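Local atomic coordinates of putative nitrite reductase NADPH (Small subunit) oxidoreductase protein (Vibrio parahaemolyticus RIMD 2210633, PDB entry 3C0D), a protein that probably serves as the small subunit of an NAD(P)H-dependent nitrite reductase in nitrate assimilation and has a Rieske-like domain. Residues K6-Q11 with Q104-A109; C10-L15 with L32-D37. All coordinates share one frame; numbering follows the deposited sequence.

Contact 1: residues K6-Q11 with Q104-A109; sequences KVKLCQ and QVCYLA
Val-7 and Tyr-107 form an antiparallel hydrogen-bonded pair between strands 6-11 and 104-108. Val-7 N donates to Tyr-107 O at 3.0 Å, and Tyr-107 N returns a bond to Val-7 O. Further along, Leu-9 and Cys-10 both face Val-105, a classic beta bulge. Val-105 O takes Leu-9 N at 2.8 Å, Cys-10 N at 3.3 Å and also the side-chain NE2 of Gln-104, which sits well above the carbonyl plane. Three donors thus grip this one oxygen.

The Tyr-107 side chain runs beside that of Val-7 and points the same way. With CG between the backbone N and the carbonyl carbon (chi1 71°), the ring lies on the side of Val-7 and Leu-9. CB meets Leu-9 CD2 at 4.1 Å, and CD2 meets Leu-9 CD1 at 3.5 Å. Val-7 CB lies over one ring face, toward the rim, 3.4 Å from Tyr-107 CE2; this is a CH-pi contact. CE1, CZ and, at the tip, OH all touch Val-7 CG2.

The pairing joins an N-terminal strand to the antiparallel sheet of the Rieske-like domain. Strand 104-108 also pairs with strand 95-100, where Val-105 packs on Val-98 and Val-100. Leu-9 and Tyr-107 both reach Ile-25 of strand 21-25.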
loop_
_atom_site.group_PDB
_atom_site.type_symbol
_atom_site.label_atom_id
_atom_site.label_comp_id
_atom_site.label_asym_id
_atom_site.label_seq_id
_atom_site.Cartn_x
_atom_site.Cartn_y
_atom_site.Cartn_z
ATOM N N LYS A 6 -7.321 -16.174 3.808
ATOM C CA LYS A 6 -6.819 -15.304 2.753
ATOM C C LYS A 6 -7.736 -15.292 1.533
ATOM O O LYS A 6 -8.261 -16.325 1.124
ATOM C CB LYS A 6 -5.411 -15.738 2.339
ATOM C CG LYS A 6 -5.305 -17.169 1.858
ATOM C CD LYS A 6 -3.873 -17.502 1.463
ATOM C CE LYS A 6 -2.919 -17.319 2.634
ATOM N NZ LYS A 6 -1.535 -17.680 2.249
ATOM N N VAL A 7 -7.920 -14.112 0.952
ATOM C CA VAL A 7 -8.792 -13.950 -0.210
ATOM C C VAL A 7 -7.992 -13.532 -1.445
ATOM O O VAL A 7 -7.294 -12.516 -1.416
ATOM C CB VAL A 7 -9.862 -12.854 0.056
ATOM C CG1 VAL A 7 -10.980 -12.935 -0.989
ATOM C CG2 VAL A 7 -10.415 -12.995 1.461
ATOM N N LYS A 8 -8.097 -14.303 -2.523
ATOM C CA LYS A 8 -7.389 -13.969 -3.753
ATOM C C LYS A 8 -7.652 -12.509 -4.096
ATOM O O LYS A 8 -8.802 -12.075 -4.137
ATOM C CB LYS A 8 -7.856 -14.868 -4.906
ATOM C CG LYS A 8 -7.453 -16.341 -4.758
ATOM C CD LYS A 8 -7.940 -17.189 -5.924
ATOM C CE LYS A 8 -7.493 -18.635 -5.757
ATOM N NZ LYS A 8 -8.057 -19.548 -6.788
ATOM N N LEU A 9 -6.579 -11.759 -4.335
ATOM C CA LEU A 9 -6.652 -10.330 -4.660
ATOM C C LEU A 9 -6.248 -10.081 -6.123
ATOM O O LEU A 9 -7.021 -9.536 -6.919
ATOM C CB LEU A 9 -5.721 -9.574 -3.719
ATOM C CG LEU A 9 -5.997 -8.102 -3.458
ATOM C CD1 LEU A 9 -7.444 -7.912 -3.058
ATOM C CD2 LEU A 9 -5.077 -7.625 -2.351
ATOM N N CYS A 10 -5.019 -10.467 -6.461
ATOM C CA CYS A 10 -4.503 -10.342 -7.827
ATOM C C CYS A 10 -3.261 -11.202 -8.031
ATOM O O CYS A 10 -2.751 -11.810 -7.094
ATOM C CB CYS A 10 -4.165 -8.890 -8.158
ATOM S SG CYS A 10 -2.623 -8.263 -7.454
ATOM N N GLN A 11 -2.793 -11.252 -9.275
ATOM C CA GLN A 11 -1.603 -12.015 -9.658
ATOM C C GLN A 11 -0.393 -11.112 -9.474
ATOM O O GLN A 11 -0.455 -9.936 -9.816
ATOM C CB GLN A 11 -1.680 -12.410 -11.129
ATOM C CG GLN A 11 -2.656 -13.510 -11.437
ATOM C CD GLN A 11 -2.296 -14.790 -10.730
ATOM O OE1 GLN A 11 -2.773 -15.060 -9.623
ATOM N NE2 GLN A 11 -1.435 -15.585 -11.360
ATOM N N GLN A 104 0.225 -15.700 -6.374
ATOM C CA GLN A 104 -1.089 -15.291 -5.934
ATOM C C GLN A 104 -0.955 -14.306 -4.794
ATOM O O GLN A 104 -0.370 -14.614 -3.750
ATOM C CB GLN A 104 -1.886 -16.512 -5.465
ATOM C CG GLN A 104 -3.299 -16.208 -5.045
ATOM C CD GLN A 104 -4.071 -15.528 -6.146
ATOM O OE1 GLN A 104 -4.162 -16.039 -7.263
ATOM N NE2 GLN A 104 -4.631 -14.362 -5.844
ATOM N N VAL A 105 -1.482 -13.111 -4.998
ATOM C CA VAL A 105 -1.434 -12.111 -3.955
ATOM C C VAL A 105 -2.783 -12.151 -3.255
ATOM O O VAL A 105 -3.826 -12.091 -3.898
ATOM C CB VAL A 105 -1.184 -10.719 -4.530
ATOM C CG1 VAL A 105 -1.174 -9.703 -3.424
ATOM C CG2 VAL A 105 0.132 -10.718 -5.274
ATOM N N CYS A 106 -2.760 -12.291 -1.938
ATOM C CA CYS A 106 -3.990 -12.350 -1.172
ATOM C C CYS A 106 -3.967 -11.336 -0.044
ATOM O O CYS A 106 -2.917 -10.794 0.304
ATOM C CB CYS A 106 -4.166 -13.744 -0.552
ATOM S SG CYS A 106 -4.414 -15.113 -1.687
ATOM N N TYR A 107 -5.132 -11.076 0.528
ATOM C CA TYR A 107 -5.202 -10.190 1.671
ATOM C C TYR A 107 -5.764 -11.070 2.783
ATOM O O TYR A 107 -6.550 -11.980 2.525
ATOM C CB TYR A 107 -6.088 -8.982 1.370
ATOM C CG TYR A 107 -7.564 -9.233 1.262
ATOM C CD1 TYR A 107 -8.375 -9.246 2.397
ATOM C CD2 TYR A 107 -8.173 -9.358 0.022
ATOM C CE1 TYR A 107 -9.775 -9.364 2.290
ATOM C CE2 TYR A 107 -9.570 -9.479 -0.099
ATOM C CZ TYR A 107 -10.364 -9.476 1.037
ATOM O OH TYR A 107 -11.737 -9.548 0.902
ATOM N N LEU A 108 -5.343 -10.828 4.015
ATOM C CA LEU A 108 -5.805 -11.644 5.130
ATOM C C LEU A 108 -7.032 -11.029 5.800
ATOM O O LEU A 108 -7.000 -9.871 6.221
ATOM C CB LEU A 108 -4.657 -11.815 6.133
ATOM C CG LEU A 108 -3.356 -12.329 5.491
ATOM C CD1 LEU A 108 -2.211 -12.292 6.490
ATOM C CD2 LEU A 108 -3.573 -13.739 4.969
ATOM N N ALA A 109 -8.110 -11.808 5.885
ATOM C CA ALA A 109 -9.357 -11.349 6.504
ATOM C C ALA A 109 -9.602 -11.987 7.876
ATOM O O ALA A 109 -8.672 -12.474 8.520
ATOM C CB ALA A 109 -10.540 -11.637 5.575
#

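Contact 2: residues C10-L15 with L32-D37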
loop_
_atom_site.group_PDB
_atom_site.type_symbol
_atom_site.label_atom_id
_atom_site.label_comp_id
_atom_site.label_asym_id
_atom_site.label_seq_id
_atom_site.Cartn_x
_atom_site.Cartn_y
_atom_site.Cartn_z
ATOM N N CYS A 10 -5.019 -10.467 -6.461
ATOM C CA CYS A 10 -4.503 -10.342 -7.827
ATOM C C CYS A 10 -3.261 -11.202 -8.031
ATOM O O CYS A 10 -2.751 -11.810 -7.094
ATOM C CB CYS A 10 -4.165 -8.890 -8.158
ATOM S SG CYS A 10 -2.623 -8.263 -7.454
ATOM N N GLN A 11 -2.793 -11.252 -9.275
ATOM C CA GLN A 11 -1.603 -12.015 -9.658
ATOM C C GLN A 11 -0.393 -11.112 -9.474
ATOM O O GLN A 11 -0.455 -9.936 -9.816
ATOM C CB GLN A 11 -1.680 -12.410 -11.129
ATOM C CG GLN A 11 -2.656 -13.510 -11.437
ATOM C CD GLN A 11 -2.296 -14.790 -10.730
ATOM O OE1 GLN A 11 -2.773 -15.060 -9.623
ATOM N NE2 GLN A 11 -1.435 -15.585 -11.360
ATOM N N LEU A 12 0.704 -11.650 -8.955
ATOM C CA LEU A 12 1.889 -10.830 -8.761
ATOM C C LEU A 12 2.322 -10.076 -10.029
ATOM O O LEU A 12 2.732 -8.920 -9.944
ATOM C CB LEU A 12 3.069 -11.661 -8.259
ATOM C CG LEU A 12 4.263 -10.745 -7.970
ATOM C CD1 LEU A 12 4.284 -10.372 -6.482
ATOM C CD2 LEU A 12 5.553 -11.424 -8.383
ATOM N N ASP A 13 2.244 -10.704 -11.201
ATOM C CA ASP A 13 2.661 -9.989 -12.400
ATOM C C ASP A 13 1.647 -8.956 -12.905
ATOM O O ASP A 13 1.745 -8.471 -14.040
ATOM C CB ASP A 13 3.080 -10.950 -13.522
ATOM C CG ASP A 13 2.114 -12.084 -13.728
ATOM O OD1 ASP A 13 1.647 -12.664 -12.723
ATOM O OD2 ASP A 13 1.850 -12.410 -14.905
ATOM N N ASP A 14 0.686 -8.618 -12.043
ATOM C CA ASP A 14 -0.293 -7.582 -12.335
ATOM C C ASP A 14 0.326 -6.337 -11.690
ATOM O O ASP A 14 -0.073 -5.193 -11.955
ATOM C CB ASP A 14 -1.637 -7.878 -11.663
ATOM C CG ASP A 14 -2.551 -8.743 -12.517
ATOM O OD1 ASP A 14 -2.609 -8.530 -13.748
ATOM O OD2 ASP A 14 -3.228 -9.626 -11.948
ATOM N N LEU A 15 1.318 -6.592 -10.839
ATOM C CA LEU A 15 2.024 -5.549 -10.110
ATOM C C LEU A 15 3.431 -5.254 -10.633
ATOM O O LEU A 15 4.301 -6.130 -10.622
ATOM C CB LEU A 15 2.159 -5.928 -8.632
ATOM C CG LEU A 15 0.934 -6.256 -7.783
ATOM C CD1 LEU A 15 1.414 -6.543 -6.369
ATOM C CD2 LEU A 15 -0.052 -5.101 -7.789
ATOM N N LEU A 32 -1.680 -1.146 -3.899
ATOM C CA LEU A 32 -0.730 -2.231 -3.716
ATOM C C LEU A 32 0.642 -1.810 -4.217
ATOM O O LEU A 32 0.761 -1.189 -5.273
ATOM C CB LEU A 32 -1.173 -3.486 -4.463
ATOM C CG LEU A 32 -2.490 -4.103 -4.010
ATOM C CD1 LEU A 32 -2.572 -5.522 -4.523
ATOM C CD2 LEU A 32 -2.589 -4.077 -2.487
ATOM N N PHE A 33 1.676 -2.149 -3.455
ATOM C CA PHE A 33 3.034 -1.785 -3.823
ATOM C C PHE A 33 3.929 -3.005 -3.682
ATOM O O PHE A 33 4.222 -3.449 -2.567
ATOM C CB PHE A 33 3.552 -0.672 -2.912
ATOM C CG PHE A 33 3.030 0.691 -3.254
ATOM C CD1 PHE A 33 3.551 1.399 -4.340
ATOM C CD2 PHE A 33 2.071 1.309 -2.442
ATOM C CE1 PHE A 33 3.129 2.722 -4.618
ATOM C CE2 PHE A 33 1.636 2.634 -2.702
ATOM C CZ PHE A 33 2.172 3.333 -3.791
ATOM N N TYR A 34 4.368 -3.541 -4.815
ATOM C CA TYR A 34 5.237 -4.713 -4.814
ATOM C C TYR A 34 6.712 -4.323 -4.698
ATOM O O TYR A 34 7.254 -3.674 -5.587
ATOM C CB TYR A 34 4.996 -5.524 -6.094
ATOM C CG TYR A 34 6.031 -6.584 -6.379
ATOM C CD1 TYR A 34 6.452 -7.463 -5.382
ATOM C CD2 TYR A 34 6.554 -6.741 -7.660
ATOM C CE1 TYR A 34 7.377 -8.487 -5.656
ATOM C CE2 TYR A 34 7.473 -7.767 -7.949
ATOM C CZ TYR A 34 7.876 -8.639 -6.940
ATOM O OH TYR A 34 8.729 -9.688 -7.222
ATOM N N ILE A 35 7.347 -4.713 -3.596
ATOM C CA ILE A 35 8.765 -4.425 -3.378
ATOM C C ILE A 35 9.511 -5.751 -3.491
ATOM O O ILE A 35 9.418 -6.586 -2.592
ATOM C CB ILE A 35 9.040 -3.860 -1.960
ATOM C CG1 ILE A 35 8.056 -2.734 -1.632
ATOM C CG2 ILE A 35 10.447 -3.329 -1.886
ATOM C CD1 ILE A 35 8.149 -1.543 -2.583
ATOM N N PRO A 36 10.268 -5.960 -4.590
ATOM C CA PRO A 36 11.026 -7.203 -4.810
ATOM C C PRO A 36 11.668 -7.830 -3.565
ATOM O O PRO A 36 11.406 -8.995 -3.244
ATOM C CB PRO A 36 12.065 -6.794 -5.846
ATOM C CG PRO A 36 11.318 -5.795 -6.670
ATOM C CD PRO A 36 10.599 -4.961 -5.627
ATOM N N ASP A 37 12.484 -7.062 -2.852
ATOM C CA ASP A 37 13.150 -7.596 -1.664
ATOM C C ASP A 37 12.211 -7.865 -0.467
ATOM O O ASP A 37 12.478 -8.753 0.347
ATOM C CB ASP A 37 14.277 -6.647 -1.212
ATOM C CG ASP A 37 14.805 -5.757 -2.344
ATOM O OD1 ASP A 37 14.040 -4.879 -2.827
ATOM O OD2 ASP A 37 15.979 -5.933 -2.746
#
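Leu-15 and Tyr-34 bring the two backbones closest, with 6.3 Å between their CA atoms, and no hydrogen bond joins the segments. Strand 6-11 ends here, and residues 12-14 make a short 3-10 turn, which packs on strand 28-35 of the same sheet of the Rieske-like domain. Asp-14 N bonds Gln-11 O, and Leu-15 N bonds Leu-12 O. The Asp-14 carboxylate adds a bond from Gln-11 N to OD2 at 3.2 Å, met on the anti side and close to the carboxylate plane. These bonds hold the turn that presents Leu-12 and Leu-15.

Leu-12 crosses the Tyr-34 side chain at about a right angle. Its CG, anti to the backbone N (chi1 -176°), is set so that both methyls reach the ring. CD1 sits over one face of the Tyr-34 ring, 3.9 Å from the centroid and displaced toward the rim on the CE1 and CD1 side. This is a CH-pi contact. CD2 touches the hydroxyl end, 3.8 Å from Tyr-34 OH. The opposite face of the ring carries Pro-36 N, also offset toward the rim.

Leu-15 packs against strand 28-35. It crosses obliquely both Tyr-34 and Leu-32, and its two methyls divide between them. CD1 lies 3.7 Å from Tyr-34 CB, and CD2 lies 3.9 Å from Leu-32 CB. From the end of strand 6-11, Cys-10 SG reaches Leu-32 CD1 at 4.0 Å. Val-40 of strand 39-47 touches both Leu-15 and Tyr-34, while Ala-21 packs on Leu-15.

Leu-15 and Leu-32 are buried, whereas Leu-12 and Tyr-34 are partly exposed. The contact is made mainly by apolar groups: methyls, the Cys-10 sulphur and an aromatic face. Without a polar bond across it, it rests on close packing and the Leu-12 CH-pi contact.

Overall arrangement
From the N terminus, strand 6-11 enters contact 1 at once. Its partner comes near the C terminus, so contact 1 brings strands near the two chain termini together and closes a loop of 92 residues. The same strand runs on into contact 2, which shares Cys-10 and Gln-11. The loop closed there has only 16 residues, including strand 21-25, and lies within the larger one; the two do not cross. Leu-9 CD2 and Leu-32 CD1 touch where the contacts meet. Contact 1 adds strand 6-11 to the sheet beside 104-108, by backbone pairing. Contact 2 lays the turn after it against strand 28-35, mainly by side chains, without backbone hydrogen bonds.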